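Side-chain contacts in alkylhalidase CmlS (Streptomyces venezuelae, PDB 3I3L), which is a flavin-dependent halogenase of chloramphenicol biosynthesis, with its FAD cofactor linked covalently to the protein: residues 566-569 / 573-576; 556-559 / 563-566; 271-274 / 279-282; 254-259 / 266-271. One frame throughout, in Å; residues are numbered along the deposited sequence.

Contact 1 (566-569 / 573-576)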
loop_
_atom_site.group_PDB
_atom_site.type_symbol
_atom_site.label_atom_id
_atom_site.label_comp_id
_atom_site.label_asym_id
_atom_site.label_seq_id
_atom_site.Cartn_x
_atom_site.Cartn_y
_atom_site.Cartn_z
ATOM N N GLY A 566 -21.266 -18.869 -6.957
ATOM C CA GLY A 566 -22.499 -18.568 -7.621
ATOM C C GLY A 566 -22.702 -19.335 -8.889
ATOM O O GLY A 566 -21.756 -19.602 -9.624
ATOM N N TYR A 567 -23.955 -19.698 -9.152
ATOM C CA TYR A 567 -24.259 -20.464 -10.328
ATOM C C TYR A 567 -25.414 -19.819 -11.095
ATOM O O TYR A 567 -26.357 -19.307 -10.485
ATOM C CB TYR A 567 -24.583 -21.905 -9.929
ATOM C CG TYR A 567 -23.401 -22.637 -9.376
ATOM C CD1 TYR A 567 -22.502 -23.286 -10.228
ATOM C CD2 TYR A 567 -23.144 -22.651 -8.002
ATOM C CE1 TYR A 567 -21.393 -23.982 -9.707
ATOM C CE2 TYR A 567 -22.025 -23.331 -7.470
ATOM C CZ TYR A 567 -21.176 -24.001 -8.329
ATOM O OH TYR A 567 -20.099 -24.660 -7.803
ATOM N N ASP A 568 -25.333 -19.818 -12.417
ATOM C CA ASP A 568 -26.393 -19.188 -13.183
ATOM C C ASP A 568 -27.556 -20.159 -13.509
ATOM O O ASP A 568 -27.538 -21.323 -13.128
ATOM C CB ASP A 568 -25.829 -18.541 -14.445
ATOM C CG ASP A 568 -25.265 -19.559 -15.445
ATOM O OD1 ASP A 568 -25.639 -20.777 -15.400
ATOM O OD2 ASP A 568 -24.441 -19.117 -16.299
ATOM N N ALA A 569 -28.563 -19.688 -14.219
ATOM C CA ALA A 569 -29.747 -20.542 -14.383
ATOM C C ALA A 569 -29.373 -21.801 -15.160
ATOM O O ALA A 569 -29.989 -22.824 -14.964
ATOM C CB ALA A 569 -30.908 -19.782 -15.047
ATOM N N LYS A 573 -20.843 -21.721 -13.332
ATOM C CA LYS A 573 -20.322 -20.879 -12.270
ATOM C C LYS A 573 -20.321 -19.417 -12.719
ATOM O O LYS A 573 -20.128 -19.141 -13.905
ATOM C CB LYS A 573 -18.911 -21.326 -11.929
ATOM C CG LYS A 573 -18.431 -20.878 -10.556
ATOM C CD LYS A 573 -17.099 -21.564 -10.197
ATOM C CE LYS A 573 -17.184 -23.115 -10.315
ATOM N NZ LYS A 573 -15.803 -23.732 -10.096
ATOM N N VAL A 574 -20.572 -18.498 -11.791
ATOM C CA VAL A 574 -20.552 -17.071 -12.130
ATOM C C VAL A 574 -19.417 -16.367 -11.356
ATOM O O VAL A 574 -19.437 -16.307 -10.126
ATOM C CB VAL A 574 -21.924 -16.384 -11.916
ATOM C CG1 VAL A 574 -21.814 -14.845 -12.064
ATOM C CG2 VAL A 574 -23.013 -16.928 -12.921
ATOM N N PHE A 575 -18.416 -15.869 -12.088
ATOM C CA PHE A 575 -17.244 -15.239 -11.441
ATOM C C PHE A 575 -17.403 -13.744 -11.209
ATOM O O PHE A 575 -17.652 -12.987 -12.141
ATOM C CB PHE A 575 -15.946 -15.542 -12.192
ATOM C CG PHE A 575 -15.717 -17.022 -12.412
ATOM C CD1 PHE A 575 -15.356 -17.861 -11.340
ATOM C CD2 PHE A 575 -15.893 -17.591 -13.687
ATOM C CE1 PHE A 575 -15.159 -19.246 -11.546
ATOM C CE2 PHE A 575 -15.708 -18.984 -13.898
ATOM C CZ PHE A 575 -15.338 -19.796 -12.831
ATOM N N VAL A 576 -17.277 -13.346 -9.949
ATOM C CA VAL A 576 -17.373 -11.956 -9.558
ATOM C C VAL A 576 -16.098 -11.545 -8.779
ATOM O O VAL A 576 -15.613 -12.275 -7.895
ATOM C CB VAL A 576 -18.615 -11.751 -8.675
ATOM C CG1 VAL A 576 -18.584 -10.465 -7.943
ATOM C CG2 VAL A 576 -19.923 -11.883 -9.510
HETATM O O HOH W 1 -18.818 -18.301 -8.028
HETATM O O HOH W 2 -21.739 -18.440 -16.013
#
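Tyr567 and Lys573 face each other as a non-hydrogen-bonded antiparallel pair, their CA atoms 4.4 Å apart. They belong to a short beta hairpin. Beside them, Val574 N donates to Gly566 O at 2.7 Å, and its N-H stands above the carbonyl plane. The CA of Lys573 adds a C-H contact to the same oxygen. The return link from Gly566 N to Val574 O goes through a water, which accepts from the amide and donates to the carbonyl. The side chains of Tyr567 and Lys573 run alongside each other on one face. Tyr567 CD1 lies 3.8 Å from Lys573 CA, and at the far end Tyr567 OH comes within 4.1 Å of Lys573 CE. On the other side Val574 CG2 packs on Asp568 CB at 3.6 Å. Asp568 CG sits between the backbone N and the carbonyl carbon (chi1 66°), which turns the carboxylate back to the turn: OD1 accepts from Glu572 N, and OD2 takes a water that also donates to Lys573 O. Both arms of the hairpin are thus tied at its turn. Strand 564-568 is the middle strand of a three-stranded antiparallel sheet. Strand 473-478 pairs with its other edge, and Val574 touches Arg469 of helix 456-471.

Contact 2 (556-559 / 563-566)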
loop_
_atom_site.group_PDB
_atom_site.type_symbol
_atom_site.label_atom_id
_atom_site.label_comp_id
_atom_site.label_asym_id
_atom_site.label_seq_id
_atom_site.Cartn_x
_atom_site.Cartn_y
_atom_site.Cartn_z
ATOM N N VAL A 556 -20.119 -9.642 -2.686
ATOM C CA VAL A 556 -18.888 -9.642 -3.502
ATOM C C VAL A 556 -17.664 -10.080 -2.670
ATOM O O VAL A 556 -16.812 -10.872 -3.118
ATOM C CB VAL A 556 -18.631 -8.273 -4.236
ATOM C CG1 VAL A 556 -17.251 -8.235 -4.851
ATOM C CG2 VAL A 556 -19.686 -8.045 -5.337
ATOM N N ARG A 557 -17.572 -9.553 -1.465
ATOM C CA ARG A 557 -16.450 -9.929 -0.611
ATOM C C ARG A 557 -16.498 -11.415 -0.252
ATOM O O ARG A 557 -15.481 -12.075 -0.280
ATOM C CB ARG A 557 -16.371 -9.056 0.647
ATOM C CG ARG A 557 -15.709 -7.687 0.411
ATOM C CD ARG A 557 -14.440 -7.867 -0.435
ATOM N NE ARG A 557 -13.878 -6.608 -0.945
ATOM C CZ ARG A 557 -14.192 -6.021 -2.107
ATOM N NH1 ARG A 557 -13.586 -4.893 -2.455
ATOM N NH2 ARG A 557 -15.101 -6.538 -2.924
ATOM N N LEU A 558 -17.684 -11.942 0.029
ATOM C CA LEU A 558 -17.820 -13.395 0.316
ATOM C C LEU A 558 -17.452 -14.242 -0.882
ATOM O O LEU A 558 -16.930 -15.356 -0.733
ATOM C CB LEU A 558 -19.211 -13.755 0.852
ATOM C CG LEU A 558 -19.451 -13.300 2.287
ATOM C CD1 LEU A 558 -20.966 -13.139 2.580
ATOM C CD2 LEU A 558 -18.736 -14.224 3.310
ATOM N N MET A 559 -17.714 -13.727 -2.068
ATOM C CA MET A 559 -17.347 -14.443 -3.258
ATOM C C MET A 559 -15.812 -14.443 -3.371
ATOM O O MET A 559 -15.230 -15.509 -3.536
ATOM C CB MET A 559 -18.056 -13.897 -4.521
ATOM C CG MET A 559 -19.585 -14.261 -4.572
ATOM S SD MET A 559 -20.586 -13.615 -5.904
ATOM C CE MET A 559 -20.061 -14.587 -7.202
ATOM N N LEU A 563 -15.878 -18.022 0.158
ATOM C CA LEU A 563 -16.987 -18.514 0.955
ATOM C C LEU A 563 -18.314 -18.720 0.187
ATOM O O LEU A 563 -19.058 -19.604 0.543
ATOM C CB LEU A 563 -17.209 -17.631 2.195
ATOM C CG LEU A 563 -16.143 -17.733 3.281
ATOM C CD1 LEU A 563 -16.059 -16.491 4.128
ATOM C CD2 LEU A 563 -16.360 -18.977 4.155
ATOM N N LEU A 564 -18.612 -17.888 -0.820
ATOM C CA LEU A 564 -19.740 -18.126 -1.730
ATOM C C LEU A 564 -19.306 -18.442 -3.156
ATOM O O LEU A 564 -18.397 -17.798 -3.732
ATOM C CB LEU A 564 -20.690 -16.900 -1.800
ATOM C CG LEU A 564 -21.606 -16.503 -0.655
ATOM C CD1 LEU A 564 -22.209 -15.162 -0.907
ATOM C CD2 LEU A 564 -22.675 -17.575 -0.491
ATOM N N THR A 565 -19.994 -19.424 -3.742
ATOM C CA THR A 565 -19.863 -19.707 -5.153
ATOM C C THR A 565 -21.233 -19.544 -5.827
ATOM O O THR A 565 -22.222 -20.081 -5.359
ATOM C CB THR A 565 -19.448 -21.140 -5.361
ATOM O OG1 THR A 565 -18.455 -21.481 -4.397
ATOM C CG2 THR A 565 -18.917 -21.341 -6.786
ATOM N N GLY A 566 -21.266 -18.869 -6.957
ATOM C CA GLY A 566 -22.499 -18.568 -7.621
ATOM C C GLY A 566 -22.702 -19.335 -8.889
ATOM O O GLY A 566 -21.756 -19.602 -9.624
#
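Leu558 overlaps two leucines of the next segment, Leu563 and Leu564. The side chains of Leu558 and Leu563 cross at a slant, and Leu558 CD2 meets Leu563 CD1 at 3.6 Å. The CB of Leu558 rests on Leu564, with Leu564 CD1 3.7 Å away. Met559 is the next residue of the helix, and its CG lies 4.0 Å from Leu564 CB. The Met559 chain bends at its last torsion (chi3 74°), which carries CE toward the backbone of Gly566. This is a tight turn from helix 551-560 into strand 564-568, in the C-terminal domain. The backbone closes it. Leu564 N donates to Leu558 O at 3.0 Å in a nearly straight bond (166° at the hydrogen), coming from above the carbonyl plane. Leu563 N reaches the same oxygen only weakly, in a bent bond. Met559 CA gives a C-H contact to Leu564 O at 3.5 Å. Phe525 and Leu528 of helix 519-531 and Phe476 of strand 473-478 extend the apolar cluster. The chemistry implies a largely apolar contact in which the side chains bring shape alone. The polar work falls to the backbone: one carbonyl near the helix end receives the amide that starts the strand.

Contact 3 (271-274 / 279-282)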
loop_
_atom_site.group_PDB
_atom_site.type_symbol
_atom_site.label_atom_id
_atom_site.label_comp_id
_atom_site.label_asym_id
_atom_site.label_seq_id
_atom_site.Cartn_x
_atom_site.Cartn_y
_atom_site.Cartn_z
ATOM N N SER A 271 22.062 8.267 -20.478
ATOM C CA SER A 271 21.916 7.367 -21.656
ATOM C C SER A 271 20.722 6.412 -21.499
ATOM O O SER A 271 20.051 6.056 -22.462
ATOM C CB SER A 271 23.195 6.565 -21.959
ATOM O OG SER A 271 23.641 5.816 -20.848
ATOM N N THR A 272 20.430 6.025 -20.274
ATOM C CA THR A 272 19.255 5.218 -20.047
ATOM C C THR A 272 17.984 6.046 -20.238
ATOM O O THR A 272 17.066 5.621 -20.955
ATOM C CB THR A 272 19.294 4.528 -18.680
ATOM O OG1 THR A 272 20.530 3.818 -18.550
ATOM C CG2 THR A 272 18.171 3.497 -18.559
ATOM N N LEU A 273 17.936 7.228 -19.624
ATOM C CA LEU A 273 16.704 8.014 -19.684
ATOM C C LEU A 273 16.367 8.366 -21.144
ATOM O O LEU A 273 15.210 8.516 -21.501
ATOM C CB LEU A 273 16.824 9.286 -18.855
ATOM C CG LEU A 273 15.606 10.182 -18.667
ATOM C CD1 LEU A 273 14.395 9.393 -18.178
ATOM C CD2 LEU A 273 15.976 11.304 -17.663
ATOM N N ALA A 274 17.396 8.489 -21.977
ATOM C CA ALA A 274 17.239 8.845 -23.390
ATOM C C ALA A 274 16.586 7.687 -24.165
ATOM O O ALA A 274 16.065 7.868 -25.250
ATOM C CB ALA A 274 18.600 9.196 -23.957
ATOM N N ALA A 279 9.075 9.725 -22.206
ATOM C CA ALA A 279 9.655 10.537 -21.119
ATOM C C ALA A 279 10.479 11.724 -21.632
ATOM O O ALA A 279 10.346 12.806 -21.148
ATOM C CB ALA A 279 10.489 9.677 -20.138
ATOM N N MET A 280 11.339 11.494 -22.612
ATOM C CA MET A 280 12.086 12.588 -23.231
ATOM C C MET A 280 11.104 13.534 -23.893
ATOM O O MET A 280 11.253 14.739 -23.801
ATOM C CB MET A 280 13.115 12.067 -24.226
ATOM C CG MET A 280 14.232 11.216 -23.588
ATOM S SD MET A 280 15.423 12.096 -22.622
ATOM C CE MET A 280 14.497 12.477 -21.226
ATOM N N ASP A 281 10.070 12.973 -24.512
ATOM C CA ASP A 281 8.962 13.747 -25.021
ATOM C C ASP A 281 8.542 14.783 -23.947
ATOM O O ASP A 281 8.676 15.994 -24.197
ATOM C CB ASP A 281 7.815 12.801 -25.334
ATOM C CG ASP A 281 6.694 13.441 -26.097
ATOM O OD1 ASP A 281 6.636 14.709 -26.209
ATOM O OD2 ASP A 281 5.844 12.632 -26.587
ATOM N N ILE A 282 8.090 14.347 -22.751
ATOM C CA ILE A 282 7.578 15.336 -21.774
ATOM C C ILE A 282 8.644 16.216 -21.124
ATOM O O ILE A 282 8.371 17.342 -20.702
ATOM C CB ILE A 282 6.555 14.778 -20.732
ATOM C CG1 ILE A 282 7.065 14.916 -19.308
ATOM C CG2 ILE A 282 6.010 13.393 -21.066
ATOM C CD1 ILE A 282 8.314 14.145 -19.034
#
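No ring or other flat side chain joins Leu273 to Met280; the one flat group concerned is the Leu273-Ala274 peptide. The Met280 sulfur lies beside that peptide, 3.8 Å from Ala274 CA, and Met280 CG approaches Leu273 O to 3.5 Å. The motif is a pair of short consecutive helices, 265-273 and 277-283, joined by a tight connection within the FAD-binding domain. The contact lies across this connection. No hydrogen bond crosses it, so shape and apolar contact hold the two segments together. Met280 does most of the reaching. Its CB points at the first helix, and the chain then curls, with chi2 at -72° and chi3 at 73°. The curl brings the CE methyl back over the branch point of Leu273, with Met280 CE 3.6 Å from Leu273 CG. The same methyl is 4.0 Å from Leu273 CD2, and the two side chains cross at a slant. With an alanine here, the sulfur and methyl would be gone, and Leu273 and the Ala274 backbone would probably lose their main cover from the second helix, leaving a gap between the two segments. The Leu273 side chain also meets Val248 and Leu250 of strand 245-253 and Val236 of strand 234-240. Leu273 is thus one of the residues that pack the helix pair on the sheet, along with Thr272 and Ile282. The CD1 branch of Leu273 makes a looser touch on the second helix, 4.4 Å from Ala279 CB.

Contact 4 (254-259 / 266-271)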
loop_
_atom_site.group_PDB
_atom_site.type_symbol
_atom_site.label_atom_id
_atom_site.label_comp_id
_atom_site.label_asym_id
_atom_site.label_seq_id
_atom_site.Cartn_x
_atom_site.Cartn_y
_atom_site.Cartn_z
ATOM N N ARG A 254 18.581 -5.223 -10.929
ATOM C CA ARG A 254 19.805 -5.059 -10.169
ATOM C C ARG A 254 21.009 -5.448 -11.000
ATOM O O ARG A 254 22.136 -5.092 -10.645
ATOM C CB ARG A 254 19.778 -5.863 -8.839
ATOM C CG ARG A 254 20.267 -7.286 -8.894
ATOM C CD ARG A 254 19.386 -8.177 -9.732
ATOM N NE ARG A 254 19.681 -9.582 -9.500
ATOM C CZ ARG A 254 19.988 -10.451 -10.478
ATOM N NH1 ARG A 254 20.016 -10.058 -11.768
ATOM N NH2 ARG A 254 20.202 -11.737 -10.192
ATOM N N SER A 255 20.778 -6.199 -12.091
ATOM C CA SER A 255 21.858 -6.572 -13.045
ATOM C C SER A 255 22.518 -5.377 -13.696
ATOM O O SER A 255 23.579 -5.538 -14.339
ATOM C CB SER A 255 21.354 -7.507 -14.168
ATOM O OG SER A 255 20.377 -6.881 -15.014
ATOM N N LYS A 256 21.929 -4.192 -13.543
ATOM C CA LYS A 256 22.505 -2.939 -14.091
ATOM C C LYS A 256 23.496 -2.324 -13.134
ATOM O O LYS A 256 24.112 -1.263 -13.452
ATOM C CB LYS A 256 21.434 -1.872 -14.434
ATOM C CG LYS A 256 20.416 -2.294 -15.479
ATOM C CD LYS A 256 21.117 -2.460 -16.888
ATOM C CE LYS A 256 20.107 -2.905 -17.984
ATOM N NZ LYS A 256 20.721 -2.850 -19.320
ATOM N N SER A 257 23.652 -2.963 -11.972
ATOM C CA SER A 257 24.568 -2.425 -10.912
ATOM C C SER A 257 25.953 -2.276 -11.463
ATOM O O SER A 257 26.591 -1.225 -11.278
ATOM C CB SER A 257 24.612 -3.316 -9.637
ATOM O OG SER A 257 23.286 -3.383 -9.052
ATOM N N ALA A 258 26.396 -3.312 -12.157
ATOM C CA ALA A 258 27.744 -3.381 -12.705
ATOM C C ALA A 258 28.018 -2.223 -13.655
ATOM O O ALA A 258 29.083 -1.607 -13.579
ATOM C CB ALA A 258 27.995 -4.742 -13.387
ATOM N N GLU A 259 27.053 -1.891 -14.510
ATOM C CA GLU A 259 27.222 -0.800 -15.480
ATOM C C GLU A 259 27.396 0.518 -14.772
ATOM O O GLU A 259 28.316 1.237 -15.044
ATOM C CB GLU A 259 26.045 -0.693 -16.429
ATOM C CG GLU A 259 25.460 -2.015 -16.845
ATOM C CD GLU A 259 24.782 -1.957 -18.205
ATOM O OE1 GLU A 259 24.444 -0.820 -18.675
ATOM O OE2 GLU A 259 24.600 -3.081 -18.772
ATOM N N ASP A 266 26.035 9.123 -13.487
ATOM C CA ASP A 266 25.646 10.266 -14.351
ATOM C C ASP A 266 25.486 9.854 -15.782
ATOM O O ASP A 266 24.481 10.170 -16.405
ATOM C CB ASP A 266 26.670 11.395 -14.262
ATOM C CG ASP A 266 26.718 12.017 -12.889
ATOM O OD1 ASP A 266 25.820 12.830 -12.559
ATOM O OD2 ASP A 266 27.653 11.675 -12.133
ATOM N N ALA A 267 26.474 9.109 -16.289
ATOM C CA ALA A 267 26.442 8.608 -17.636
ATOM C C ALA A 267 25.333 7.559 -17.778
ATOM O O ALA A 267 24.588 7.589 -18.749
ATOM C CB ALA A 267 27.857 7.999 -18.025
ATOM N N PHE A 268 25.220 6.639 -16.810
ATOM C CA PHE A 268 24.131 5.659 -16.863
ATOM C C PHE A 268 22.732 6.317 -16.896
ATOM O O PHE A 268 21.843 5.892 -17.626
ATOM C CB PHE A 268 24.227 4.631 -15.726
ATOM C CG PHE A 268 23.163 3.549 -15.816
ATOM C CD1 PHE A 268 23.362 2.429 -16.614
ATOM C CD2 PHE A 268 21.939 3.690 -15.150
ATOM C CE1 PHE A 268 22.387 1.436 -16.715
ATOM C CE2 PHE A 268 20.973 2.755 -15.247
ATOM C CZ PHE A 268 21.168 1.594 -16.015
ATOM N N TYR A 269 22.576 7.385 -16.138
ATOM C CA TYR A 269 21.301 8.030 -15.983
ATOM C C TYR A 269 20.820 8.673 -17.269
ATOM O O TYR A 269 19.683 8.425 -17.737
ATOM C CB TYR A 269 21.356 9.036 -14.808
ATOM C CG TYR A 269 20.088 9.780 -14.577
ATOM C CD1 TYR A 269 18.949 9.145 -14.035
ATOM C CD2 TYR A 269 19.992 11.118 -14.914
ATOM C CE1 TYR A 269 17.727 9.875 -13.826
ATOM C CE2 TYR A 269 18.814 11.855 -14.700
ATOM C CZ TYR A 269 17.684 11.217 -14.153
ATOM O OH TYR A 269 16.524 11.954 -13.966
ATOM N N SER A 270 21.669 9.504 -17.861
ATOM C CA SER A 270 21.331 10.195 -19.121
ATOM C C SER A 270 21.155 9.235 -20.303
ATOM O O SER A 270 20.192 9.385 -21.063
ATOM C CB SER A 270 22.406 11.223 -19.483
ATOM O OG SER A 270 22.651 12.035 -18.344
ATOM N N SER A 271 22.062 8.267 -20.478
ATOM C CA SER A 271 21.916 7.367 -21.656
ATOM C C SER A 271 20.722 6.412 -21.499
ATOM O O SER A 271 20.051 6.056 -22.462
ATOM C CB SER A 271 23.195 6.565 -21.959
ATOM O OG SER A 271 23.641 5.816 -20.848
#
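Glu259 and Phe268 are the closest backbone pair, with CA atoms 7.3 Å apart, and the gap is filled by side chains. Two short consecutive helices, 257-263 and 265-273, meet here in the FAD-binding domain. Phe268 is the wedge. Its CG is anti to the backbone N (chi1 -176°), which sends the ring across to segment 254-259. There its CZ end meets the Lys256 chain, and the two side chains cross at about a right angle, with Phe268 CZ 3.8 Å from Lys256 CB. Glu259 comes to the ring edge instead. Its OE1 lies in the ring plane, 3.6 Å from Phe268 CE1, and the carboxylate is turned 88° to the ring. The oxygen thus faces the C-H rim of the ring, which is probably a mildly favourable electrostatic contact. The Lys256 chain bends at chi2, and its NZ makes a long salt bridge to Glu259 OE2 at 3.9 Å. Val260 and Gln263 of the first helix also touch the Phe268 side chain. A serine in place of Phe268 would probably leave the Lys256 methylenes and Val260 without their partner and open a gap between the two segments. Within the second helix, Ala267 O takes two donors from opposite faces of its plane: the backbone N of Ser271 at 3.1 Å and Ser271 OG at 2.9 Å.

Overall arrangement
The four contacts form two local pairs. Contact 4 comes first along the chain and leads into contact 3. They share Ser271 and helix 265-273, and their centres are 14 Å apart. Together they link three successive short helices, 257-263, 265-273 and 277-283, in the FAD-binding domain. Contact 2 then leads into contact 1 in the C-terminal domain. These two share Gly566 and strand 564-568, their centres are 10 Å apart, and they touch directly where Met559 CE meets Val574 and Val576. The pairs lie far apart, with centres 46 to 50 Å from each other. Each pair is local to its own part of the chain, and neither lies at the annotated FAD-binding residues.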